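Side-chain contacts in surface protein VspA (Borrelia turicatae, PDB 1YJG), which belongs to a family of antigenically distinct outer-membrane lipoproteins whose switched expression probably helps the bacterium escape the host immune response: residues 66-69 and 70-73; 20-23 and 24-27. One frame throughout, in Å; residues are numbered along the deposited sequence.

In the fold
From the N terminus, contact 2 comes first, within helix 2-28 of this helical-bundle core of a longer lipoprotein. It joins two successive turns of that helix and faces helices 48-69 and 129-155 as well as the second subunit. Contact 1 follows at the far end of helix 48-69, opening the loop to helix 76-98, so that one contact lies inside a helix and the other near the end of one. Neither closes a long loop; they lie in series, neither nested nor crossed. Their centres lie about 24 Å apart and they do not touch, yet both involve packing between helices 2-28 and 48-69.

Contact 1: 66-69 and 70-73; sequences ASLE and KKVG
L68 and K71 meet through backbone and side chain alike where helix 48-69 of the bundle gives way to the loop leading to helix 76-98. The motif is a type I beta turn over L68 to K71, with E69 and K70 at its two central positions; after it, the backbone of K71 turns extended and the chain leaves the helical path.

Two main-chain hydrogen bonds, each reaching back three residues, span this transition. K70 N donates to S67 O at 3.2 Å, and K71 N closes the turn on L68 O at 3.1 Å, the straighter of the two with an angle of 160° at the hydrogen. The K70 bond is the more bent, at 139°.

The side chains add carbon-to-carbonyl approaches and one aliphatic pair. K71 CB comes within 3.4 Å of L68 O, so the same oxygen meets both the amide and the first side-chain carbon of K71. Farther out, the two side chains run side by side in the same direction, with L68 CD2 4.2 Å from K71 CD. Both lean on helix 2-28: L68 is buried against F10, S13 and V14, while K71 touches A9. E69 takes another course, its chain extended beyond CG, and packs on I82, T83 and K86 of helix 76-98.

K70 is exposed, and its chain bends repeatedly before the end leads away from the helix. With CG anti to the carbonyl carbon (chi1 -54°), its inner methylenes fold back over the last turn, where they lie close to a helix carbonyl: K70 CG is 3.5 Å from A66 O, and K70 CD only 3.1 Å from A66 O.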
ATOM      1  N   ALA A  66     -11.831 -11.410  -1.807  1.00 14.53           N
ATOM      2  CA  ALA A  66     -12.861 -12.329  -1.327  1.00 16.65           C
ATOM      3  C   ALA A  66     -14.211 -11.608  -1.385  1.00 17.63           C
ATOM      4  O   ALA A  66     -15.224 -12.184  -1.784  1.00 18.09           O
ATOM      5  CB  ALA A  66     -12.556 -12.807   0.084  1.00 17.05           C
ATOM      6  N   SER A  67     -14.198 -10.329  -1.027  1.00 15.67           N
ATOM      7  CA  SER A  67     -15.396  -9.501  -1.050  1.00 21.22           C
ATOM      8  C   SER A  67     -15.819  -9.215  -2.497  1.00 19.53           C
ATOM      9  O   SER A  67     -16.992  -9.294  -2.831  1.00 18.81           O
ATOM     10  CB  SER A  67     -15.129  -8.175  -0.331  1.00 22.01           C
ATOM     11  OG  SER A  67     -16.220  -7.279  -0.457  1.00 20.29           O
ATOM     12  N   LEU A  68     -14.852  -8.884  -3.348  1.00 21.11           N
ATOM     13  CA  LEU A  68     -15.130  -8.584  -4.755  1.00 23.02           C
ATOM     14  C   LEU A  68     -15.762  -9.758  -5.513  1.00 22.81           C
ATOM     15  O   LEU A  68     -16.628  -9.555  -6.364  1.00 21.82           O
ATOM     16  CB  LEU A  68     -13.855  -8.155  -5.484  1.00 21.65           C
ATOM     17  CG  LEU A  68     -13.689  -6.658  -5.710  1.00 23.52           C
ATOM     18  CD1 LEU A  68     -12.539  -6.436  -6.695  1.00 24.12           C
ATOM     19  CD2 LEU A  68     -14.980  -5.989  -6.203  1.00 20.37           C
ATOM     20  N   GLU A  69     -15.305 -10.968  -5.203  1.00 22.64           N
ATOM     21  CA  GLU A  69     -15.806 -12.200  -5.817  1.00 24.11           C
ATOM     22  C   GLU A  69     -17.305 -12.406  -5.580  1.00 24.08           C
ATOM     23  O   GLU A  69     -17.972 -13.042  -6.389  1.00 25.19           O
ATOM     24  CB  GLU A  69     -15.110 -13.417  -5.208  1.00 22.77           C
ATOM     25  CG  GLU A  69     -13.776 -13.784  -5.805  1.00 20.93           C
ATOM     26  CD  GLU A  69     -13.186 -15.017  -5.151  1.00 23.39           C
ATOM     27  OE1 GLU A  69     -12.148 -15.531  -5.656  1.00 24.35           O
ATOM     28  OE2 GLU A  69     -13.751 -15.470  -4.125  1.00 23.18           O
ATOM     29  N   LYS A  70     -17.810 -11.896  -4.457  1.00 23.91           N
ATOM     30  CA  LYS A  70     -19.221 -12.021  -4.089  1.00 27.52           C
ATOM     31  C   LYS A  70     -20.097 -10.867  -4.568  1.00 28.06           C
ATOM     32  O   LYS A  70     -21.275 -10.797  -4.208  1.00 29.33           O
ATOM     33  CB  LYS A  70     -19.340 -12.141  -2.566  1.00 27.91           C
ATOM     34  CG  LYS A  70     -18.496 -13.273  -1.947  1.00 30.06           C
ATOM     35  CD  LYS A  70     -17.973 -12.919  -0.542  1.00 32.93           C
ATOM     36  CE  LYS A  70     -18.684 -13.687   0.550  1.00 35.67           C
ATOM     37  NZ  LYS A  70     -20.174 -13.513   0.483  1.00 36.61           N
ATOM     38  N   LYS A  71     -19.549  -9.966  -5.381  1.00 31.55           N
ATOM     39  CA  LYS A  71     -20.339  -8.830  -5.869  1.00 32.86           C
ATOM     40  C   LYS A  71     -21.380  -9.286  -6.900  1.00 30.61           C
ATOM     41  O   LYS A  71     -21.061 -10.032  -7.834  1.00 28.86           O
ATOM     42  CB  LYS A  71     -19.439  -7.719  -6.427  1.00 34.63           C
ATOM     43  CG  LYS A  71     -19.917  -6.326  -6.055  1.00 36.92           C
ATOM     44  CD  LYS A  71     -19.037  -5.218  -6.629  1.00 38.67           C
ATOM     45  CE  LYS A  71     -19.862  -3.949  -6.909  1.00 38.62           C
ATOM     46  NZ  LYS A  71     -19.031  -2.725  -7.105  1.00 38.29           N
ATOM     47  N   VAL A  72     -22.623  -8.843  -6.702  1.00 29.35           N
ATOM     48  CA  VAL A  72     -23.742  -9.181  -7.585  1.00 26.74           C
ATOM     49  C   VAL A  72     -23.741  -8.351  -8.867  1.00 25.70           C
ATOM     50  O   VAL A  72     -23.359  -7.178  -8.857  1.00 25.17           O
ATOM     51  CB  VAL A  72     -25.129  -8.994  -6.877  1.00 27.75           C
ATOM     52  CG1 VAL A  72     -25.176  -9.744  -5.539  1.00 27.76           C
ATOM     53  CG2 VAL A  72     -25.479  -7.509  -6.684  1.00 27.89           C
ATOM     54  N   GLY A  73     -24.181  -8.969  -9.964  1.00 26.63           N
ATOM     55  CA  GLY A  73     -24.247  -8.312 -11.261  1.00 24.38           C
ATOM     56  C   GLY A  73     -22.942  -8.310 -12.040  1.00 24.25           C
ATOM     57  O   GLY A  73     -22.896  -7.791 -13.153  1.00 23.88           O
TER

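Contact 2: 20-23 and 24-27; sequences LVKS and IDEL
V21 and I24 are joined by a bond from I24 N to V21 O at 3.2 Å, and the side chain of I24 folds against the same carbonyl, with I24 CG1 also 3.2 Å from V21 O. V21 O accepts a water as well, at 2.7 Å, and that water also donates to D25 OD1 at 3.0 Å, bridging main chain and carboxylate. D25 N in turn binds K22 O, against which D25 CB also rests. Next along, S23 O accepts L27 N and, more weakly, E26 N.

Behind this shell, the S23 hydroxyl donates to L20 O at 2.6 Å; chi1 of 85° turns OG back over the preceding turn. K22 NZ stays 5.6 Å from D25 OD2 and instead makes a hydrogen bond to N136 and a salt bridge to D140 of helix 129-155.

Helix 48-69 receives L20 on V61 and K64, and I24 on V57 and I58, while helix 129-155 takes V21 on L135 and I139. S23 packs on L20 of the second subunit, and E26 O is hydrogen-bonded to S56 OG of that subunit, which places the turn at the dimer interface as well as between two helices of its own bundle.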
ATOM      1  N   LEU A  20      -2.039  -1.755  -3.462  1.00  8.93           N
ATOM      2  CA  LEU A  20      -1.493  -2.553  -2.367  1.00 11.00           C
ATOM      3  C   LEU A  20      -0.439  -3.572  -2.858  1.00 13.16           C
ATOM      4  O   LEU A  20       0.575  -3.777  -2.199  1.00 10.15           O
ATOM      5  CB  LEU A  20      -2.598  -3.296  -1.630  1.00 12.59           C
ATOM      6  CG  LEU A  20      -3.551  -2.446  -0.779  1.00 13.81           C
ATOM      7  CD1 LEU A  20      -4.553  -3.343  -0.095  1.00 14.89           C
ATOM      8  CD2 LEU A  20      -2.791  -1.628   0.262  1.00 14.70           C
ATOM      9  N   VAL A  21      -0.698  -4.198  -4.004  1.00  8.32           N
ATOM     10  CA  VAL A  21       0.201  -5.183  -4.582  1.00 12.39           C
ATOM     11  C   VAL A  21       1.529  -4.517  -4.984  1.00 11.62           C
ATOM     12  O   VAL A  21       2.603  -5.026  -4.667  1.00 11.51           O
ATOM     13  CB  VAL A  21      -0.461  -5.920  -5.779  1.00  9.83           C
ATOM     14  CG1 VAL A  21       0.553  -6.754  -6.559  1.00  9.20           C
ATOM     15  CG2 VAL A  21      -1.597  -6.801  -5.288  1.00  7.25           C
ATOM     16  N   LYS A  22       1.432  -3.366  -5.639  1.00 11.38           N
ATOM     17  CA  LYS A  22       2.591  -2.606  -6.066  1.00 11.09           C
ATOM     18  C   LYS A  22       3.347  -2.043  -4.862  1.00 11.55           C
ATOM     19  O   LYS A  22       4.574  -1.827  -4.943  1.00 12.03           O
ATOM     20  CB  LYS A  22       2.183  -1.452  -6.984  1.00 10.62           C
ATOM     21  CG  LYS A  22       1.461  -1.849  -8.280  1.00 13.21           C
ATOM     22  CD  LYS A  22       2.231  -2.878  -9.103  1.00 13.90           C
ATOM     23  CE  LYS A  22       1.403  -3.292 -10.309  1.00 15.42           C
ATOM     24  NZ  LYS A  22       2.056  -4.340 -11.115  1.00 11.58           N
ATOM     25  N   SER A  23       2.628  -1.819  -3.758  1.00  5.97           N
ATOM     26  CA  SER A  23       3.209  -1.274  -2.527  1.00  5.56           C
ATOM     27  C   SER A  23       4.262  -2.214  -1.986  1.00  7.67           C
ATOM     28  O   SER A  23       5.164  -1.777  -1.284  1.00 10.71           O
ATOM     29  CB  SER A  23       2.136  -0.961  -1.458  1.00  6.91           C
ATOM     30  OG  SER A  23       1.769  -2.077  -0.654  1.00  3.12           O
ATOM     31  N   ILE A  24       4.144  -3.501  -2.313  1.00  9.21           N
ATOM     32  CA  ILE A  24       5.119  -4.497  -1.870  1.00 10.36           C
ATOM     33  C   ILE A  24       6.501  -4.172  -2.499  1.00 11.98           C
ATOM     34  O   ILE A  24       7.523  -4.510  -1.925  1.00 10.08           O
ATOM     35  CB  ILE A  24       4.668  -5.939  -2.207  1.00 10.45           C
ATOM     36  CG1 ILE A  24       3.229  -6.214  -1.734  1.00 11.47           C
ATOM     37  CG2 ILE A  24       5.634  -6.953  -1.591  1.00 11.98           C
ATOM     38  CD1 ILE A  24       2.956  -5.939  -0.258  1.00 12.05           C
ATOM     39  N   ASP A  25       6.524  -3.536  -3.679  1.00 11.57           N
ATOM     40  CA  ASP A  25       7.791  -3.147  -4.324  1.00 11.46           C
ATOM     41  C   ASP A  25       8.454  -2.046  -3.474  1.00 12.14           C
ATOM     42  O   ASP A  25       9.672  -1.925  -3.453  1.00  9.18           O
ATOM     43  CB  ASP A  25       7.595  -2.596  -5.738  1.00 10.48           C
ATOM     44  CG  ASP A  25       6.958  -3.587  -6.687  1.00 10.75           C
ATOM     45  OD1 ASP A  25       7.043  -4.815  -6.445  1.00  8.02           O
ATOM     46  OD2 ASP A  25       6.326  -3.206  -7.703  1.00 11.95           O
ATOM     47  N   GLU A  26       7.637  -1.217  -2.812  1.00 12.99           N
ATOM     48  CA  GLU A  26       8.160  -0.145  -1.956  1.00 11.96           C
ATOM     49  C   GLU A  26       8.730  -0.737  -0.654  1.00  9.44           C
ATOM     50  O   GLU A  26       9.644  -0.166  -0.073  1.00  6.62           O
ATOM     51  CB  GLU A  26       7.104   0.929  -1.649  1.00 10.65           C
ATOM     52  CG  GLU A  26       6.414   1.569  -2.865  1.00 12.00           C
ATOM     53  CD  GLU A  26       7.349   2.243  -3.865  1.00 13.98           C
ATOM     54  OE1 GLU A  26       6.873   2.565  -4.974  1.00 14.08           O
ATOM     55  OE2 GLU A  26       8.541   2.481  -3.562  1.00 13.64           O
ATOM     56  N   LEU A  27       8.184  -1.870  -0.209  1.00  9.52           N
ATOM     57  CA  LEU A  27       8.643  -2.546   1.001  1.00 11.36           C
ATOM     58  C   LEU A  27       9.960  -3.259   0.729  1.00 14.08           C
ATOM     59  O   LEU A  27      10.818  -3.370   1.625  1.00 14.46           O
ATOM     60  CB  LEU A  27       7.607  -3.566   1.485  1.00 11.01           C
ATOM     61  CG  LEU A  27       6.245  -3.025   1.922  1.00 12.00           C
ATOM     62  CD1 LEU A  27       5.363  -4.178   2.370  1.00 12.62           C
ATOM     63  CD2 LEU A  27       6.363  -1.976   3.038  1.00 13.19           C
TER
HETATM   64  O   HOH W   1       4.505  -6.417  -5.913  1.00 26.33           O